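Local coordinates for protein DNA primase (Aquifex aeolicus, PDB 2AU3) that probably synthesises the short RNA primers that DNA polymerase extends during DNA replication, using a zinc-binding domain joined to a Toprim-containing polymerase core, at residues A[292-297]-A[302-307]; A[321-326]-A[330-335]. All blocks are in the same frame, centred on the assembly; numbering follows the deposited sequence.

Contact 1. Residues A[292-297]-A[302-307]; sequences ILYDGD and KAMKSA
Lys302 O, on the residue just before the two that meet the Tyr294 ring, is gripped by two donors of Ser306: its N at 3.0 Å and its OG at 3.1 Å, reaching the carbonyl from opposite faces of its plane. Met304 CG lies 3.4 Å from Tyr294 CD2, and Ala303 CB touches that same ring carbon at 3.6 Å, both obliquely. With CG anti to the carbonyl carbon (chi1 -76°), the Tyr294 ring reaches Ala303 and Met304, crossing the methionine at a slant. Met304 SD stands 5.2 Å from the centroid of the Tyr294 ring, 40° off the normal, an oblique Met-aromatic contact. This is the strand-to-helix turn of a beta-alpha-beta unit in the Toprim fold, where Asp295 and Asp297 form the DxD pair predicted to bind magnesium; Asp297 also N-caps helix 298-313 through Gly300. Met304 is bent at chi3, and its CE comes within 3.6 Å of Ile292 CB, the two side chains sliding past each other in opposite directions. Ile292 CG2 sits 3.5 Å above one face of the Tyr294 ring, offset toward its rim. Tyr294 N is buried by the contact and has no partner in the model, whereas Asp295 N bonds to Glu251 OE2.

Contact 2. Residues A[321-326]-A[330-335]; sequences VYLPEG and DEFIKE
The loop that leaves strand 317-321 of the Toprim domain, and the helix 329-336 that follows it, meet here through one aromatic side chain. Phe332, on the helix, carries the contact, and Leu323 and Pro324 receive it from the loop. Its CG is anti to the backbone N (chi1 -170°), a torsion that sends the ring off the helix toward the loop. Leu323 CD2 comes obliquely to Phe332 CD1, 3.7 Å away, and lies nearly as close to CG and CB, so one methyl sits against the root of the ring. Pro324 approaches the same side of the aromatic group farther out: its CD is 3.7 Å from Phe332 CD1, while its CG lies in the ring plane at the edge, 4.0 Å from Phe332 CE1. The proline and phenylalanine side chains cross at about a right angle. Were Phe332 replaced by an alanine, Leu323 CD2 and Pro324 CD would probably lose the ring they rest on, opening a gap between loop and helix. The packing is wholly apolar and modest in area. Beyond it, the Phe332 ring meets that of Phe336, and Leu323 also rests on Leu344 of helix 338-347 and on Leu293 of the neighbouring strand. The polar partners lie outside the two segments: Asp330 OD1 forms a salt bridge with Arg258 NE, and Glu325 OE1 with Arg301 NH2. Lys334 is modelled between Asp330 and Glu331, but its NZ is placed too close to a neighbour for that network to be more than doubtful. Leu323 has its side chain about 5 Å from that of Asp295, a predicted magnesium ligand, so the arrangement is that of a strand-to-helix loop bordering the probable metal site of a Toprim fold.

How the contacts relate
Both contacts are buried and follow one another along the chain: contact 1 joins the end of a parallel strand and its loop, and contact 2 a loop alone, to the helix that follows. Contact 1 is the larger, burying 297 Å² against 139 Å², and combines sulfur, aromatic and aliphatic groups; contact 2 relies on a single phenylalanine against leucine and proline, and Pro324 is partly exposed. Contact 1 starts from the inner strand 289-293, contact 2 just past strand 317-321 at one edge of the sheet. Two probable backbone hydrogen bonds tie them, Ile292 O to Val321 N at 2.8 Å within the sheet and Gly296 O to Gly326 N at 2.6 Å between the loops, the latter beside the predicted magnesium-binding aspartates of contact 1.

Contact 1. Residues A[292-297]-A[302-307]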
# COMPACT_ATOMS: atom_id res chain seq x y z
N ILE A 292 15.12 7.63 -0.51
CA ILE A 292 14.50 7.40 -1.81
C ILE A 292 15.38 6.39 -2.54
O ILE A 292 16.61 6.55 -2.59
CB ILE A 292 14.38 8.69 -2.65
CG1 ILE A 292 13.85 9.85 -1.83
CG2 ILE A 292 13.49 8.46 -3.91
CD1 ILE A 292 14.04 11.16 -2.56
N LEU A 293 14.74 5.36 -3.07
CA LEU A 293 15.46 4.25 -3.66
C LEU A 293 14.83 3.90 -4.96
O LEU A 293 13.94 3.03 -5.02
CB LEU A 293 15.42 3.05 -2.71
CG LEU A 293 16.10 1.75 -3.16
CD1 LEU A 293 17.62 1.84 -3.14
CD2 LEU A 293 15.65 0.64 -2.26
N TYR A 294 15.25 4.58 -6.02
CA TYR A 294 14.68 4.36 -7.33
C TYR A 294 15.72 3.58 -8.15
O TYR A 294 16.82 3.30 -7.66
CB TYR A 294 14.34 5.71 -7.98
CG TYR A 294 13.07 6.41 -7.44
CD1 TYR A 294 12.35 5.89 -6.34
CD2 TYR A 294 12.61 7.58 -8.03
CE1 TYR A 294 11.21 6.54 -5.87
CE2 TYR A 294 11.47 8.22 -7.58
CZ TYR A 294 10.79 7.70 -6.49
OH TYR A 294 9.67 8.36 -6.06
N ASP A 295 15.36 3.17 -9.36
CA ASP A 295 16.27 2.39 -10.20
C ASP A 295 17.62 3.09 -10.42
O ASP A 295 17.71 4.31 -10.54
CB ASP A 295 15.62 2.10 -11.56
CG ASP A 295 14.44 1.17 -11.46
OD1 ASP A 295 14.32 0.45 -10.44
OD2 ASP A 295 13.58 1.07 -12.38
N GLY A 296 18.68 2.29 -10.53
CA GLY A 296 20.01 2.80 -10.79
C GLY A 296 20.23 3.03 -12.28
O GLY A 296 21.10 2.41 -12.90
N ASP A 297 19.42 3.90 -12.86
CA ASP A 297 19.68 4.35 -14.22
C ASP A 297 19.31 5.83 -14.33
O ASP A 297 18.88 6.44 -13.35
CB ASP A 297 19.00 3.44 -15.26
CG ASP A 297 17.48 3.48 -15.21
OD1 ASP A 297 16.90 4.27 -14.42
OD2 ASP A 297 16.78 2.78 -15.97
N LYS A 302 16.67 10.78 -12.54
CA LYS A 302 15.79 11.91 -12.85
C LYS A 302 14.46 11.91 -12.07
O LYS A 302 13.97 12.97 -11.69
CB LYS A 302 15.56 12.03 -14.37
CG LYS A 302 16.82 12.55 -15.07
CD LYS A 302 16.64 12.71 -16.56
CE LYS A 302 17.88 13.43 -17.14
NZ LYS A 302 17.64 13.79 -18.53
N ALA A 303 13.90 10.72 -11.82
CA ALA A 303 12.66 10.62 -11.04
C ALA A 303 12.88 10.97 -9.56
O ALA A 303 12.02 11.58 -8.93
CB ALA A 303 12.00 9.25 -11.21
N MET A 304 14.06 10.64 -9.03
CA MET A 304 14.42 11.00 -7.67
C MET A 304 14.54 12.51 -7.56
O MET A 304 14.10 13.11 -6.60
CB MET A 304 15.75 10.32 -7.23
CG MET A 304 15.66 8.76 -7.02
SD MET A 304 16.88 7.93 -5.90
CE MET A 304 17.08 9.05 -4.94
N LYS A 305 15.14 13.14 -8.57
CA LYS A 305 15.27 14.59 -8.59
C LYS A 305 13.93 15.32 -8.70
O LYS A 305 13.74 16.36 -8.08
CB LYS A 305 16.24 15.04 -9.69
CG LYS A 305 17.70 14.67 -9.36
CD LYS A 305 18.60 14.71 -10.60
CE LYS A 305 19.82 13.83 -10.40
NZ LYS A 305 21.11 14.57 -10.48
N SER A 306 13.00 14.79 -9.49
CA SER A 306 11.64 15.34 -9.52
C SER A 306 10.89 15.19 -8.20
O SER A 306 10.04 16.03 -7.85
CB SER A 306 10.83 14.72 -10.66
OG SER A 306 11.54 14.86 -11.88
N ALA A 307 11.15 14.12 -7.46
CA ALA A 307 10.37 13.85 -6.24
C ALA A 307 10.89 14.61 -5.02
O ALA A 307 10.14 14.93 -4.10
CB ALA A 307 10.33 12.33 -5.96

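Contact 2. Residues A[321-326]-A[330-335]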
# COMPACT_ATOMS: atom_id res chain seq x y z
N VAL A 321 19.26 7.28 -2.23
CA VAL A 321 20.03 6.05 -2.16
C VAL A 321 20.29 5.72 -3.60
O VAL A 321 19.35 5.57 -4.38
CB VAL A 321 19.26 4.91 -1.48
CG1 VAL A 321 20.12 3.63 -1.36
CG2 VAL A 321 18.74 5.36 -0.08
N TYR A 322 21.57 5.64 -3.93
CA TYR A 322 22.03 5.38 -5.29
C TYR A 322 22.40 3.92 -5.46
O TYR A 322 23.44 3.47 -4.96
CB TYR A 322 23.27 6.23 -5.59
CG TYR A 322 22.96 7.71 -5.48
CD1 TYR A 322 22.13 8.34 -6.40
CD2 TYR A 322 23.45 8.46 -4.41
CE1 TYR A 322 21.83 9.73 -6.28
CE2 TYR A 322 23.15 9.83 -4.28
CZ TYR A 322 22.34 10.45 -5.22
OH TYR A 322 22.03 11.80 -5.08
N LEU A 323 21.54 3.20 -6.15
CA LEU A 323 21.87 1.88 -6.68
C LEU A 323 22.91 2.01 -7.80
O LEU A 323 22.89 2.98 -8.57
CB LEU A 323 20.62 1.22 -7.22
CG LEU A 323 19.60 0.79 -6.17
CD1 LEU A 323 18.33 0.36 -6.86
CD2 LEU A 323 20.18 -0.33 -5.32
N PRO A 324 23.78 1.01 -7.92
CA PRO A 324 24.76 1.00 -9.02
C PRO A 324 24.06 0.89 -10.38
O PRO A 324 22.96 0.34 -10.49
CB PRO A 324 25.62 -0.22 -8.72
CG PRO A 324 24.80 -1.07 -7.85
CD PRO A 324 23.93 -0.17 -7.04
N GLU A 325 24.72 1.42 -11.41
CA GLU A 325 24.15 1.53 -12.75
C GLU A 325 23.61 0.22 -13.19
O GLU A 325 24.29 -0.79 -13.11
CB GLU A 325 25.19 2.00 -13.77
CG GLU A 325 24.62 2.16 -15.17
CD GLU A 325 23.59 3.29 -15.24
OE1 GLU A 325 23.74 4.27 -14.49
OE2 GLU A 325 22.64 3.20 -16.05
N GLY A 326 22.36 0.24 -13.66
CA GLY A 326 21.76 -0.96 -14.21
C GLY A 326 20.96 -1.83 -13.25
O GLY A 326 20.34 -2.80 -13.70
N ASP A 330 15.22 -5.12 -6.96
CA ASP A 330 15.10 -6.56 -7.12
C ASP A 330 16.46 -7.21 -7.49
O ASP A 330 16.90 -8.15 -6.82
CB ASP A 330 14.07 -6.83 -8.21
CG ASP A 330 14.03 -8.25 -8.63
OD1 ASP A 330 14.04 -9.16 -7.74
OD2 ASP A 330 13.96 -8.56 -9.83
N GLU A 331 17.11 -6.68 -8.52
CA GLU A 331 18.39 -7.21 -9.01
C GLU A 331 19.52 -6.99 -8.02
O GLU A 331 20.39 -7.85 -7.85
CB GLU A 331 18.75 -6.58 -10.37
CG GLU A 331 17.80 -6.98 -11.51
CD GLU A 331 17.92 -8.44 -11.94
OE1 GLU A 331 18.71 -9.21 -11.33
OE2 GLU A 331 17.19 -8.84 -12.89
N PHE A 332 19.52 -5.82 -7.38
CA PHE A 332 20.49 -5.57 -6.31
C PHE A 332 20.38 -6.61 -5.19
O PHE A 332 21.37 -7.21 -4.77
CB PHE A 332 20.38 -4.15 -5.74
CG PHE A 332 21.51 -3.80 -4.80
CD1 PHE A 332 22.64 -3.14 -5.26
CD2 PHE A 332 21.48 -4.21 -3.48
CE1 PHE A 332 23.69 -2.84 -4.41
CE2 PHE A 332 22.52 -3.94 -2.63
CZ PHE A 332 23.63 -3.24 -3.08
N ILE A 333 19.16 -6.84 -4.72
CA ILE A 333 18.93 -7.85 -3.67
C ILE A 333 19.34 -9.23 -4.14
O ILE A 333 19.99 -9.97 -3.38
CB ILE A 333 17.45 -7.89 -3.23
CG1 ILE A 333 17.11 -6.65 -2.40
CG2 ILE A 333 17.17 -9.18 -2.39
CD1 ILE A 333 15.56 -6.39 -2.33
N LYS A 334 19.00 -9.58 -5.39
CA LYS A 334 19.37 -10.93 -5.86
C LYS A 334 20.88 -11.16 -5.86
O LYS A 334 21.34 -12.24 -5.50
CB LYS A 334 18.76 -11.25 -7.22
CG LYS A 334 17.25 -11.68 -7.12
CD LYS A 334 16.67 -12.23 -8.42
CE LYS A 334 16.88 -11.30 -9.60
NZ LYS A 334 15.92 -10.15 -9.56
N GLU A 335 21.65 -10.14 -6.26
CA GLU A 335 23.09 -10.31 -6.44
C GLU A 335 23.86 -10.16 -5.13
O GLU A 335 24.79 -10.91 -4.83
CB GLU A 335 23.65 -9.34 -7.50
CG GLU A 335 25.16 -9.45 -7.67
CD GLU A 335 25.70 -8.79 -8.93
OE1 GLU A 335 24.91 -8.25 -9.72
OE2 GLU A 335 26.94 -8.84 -9.13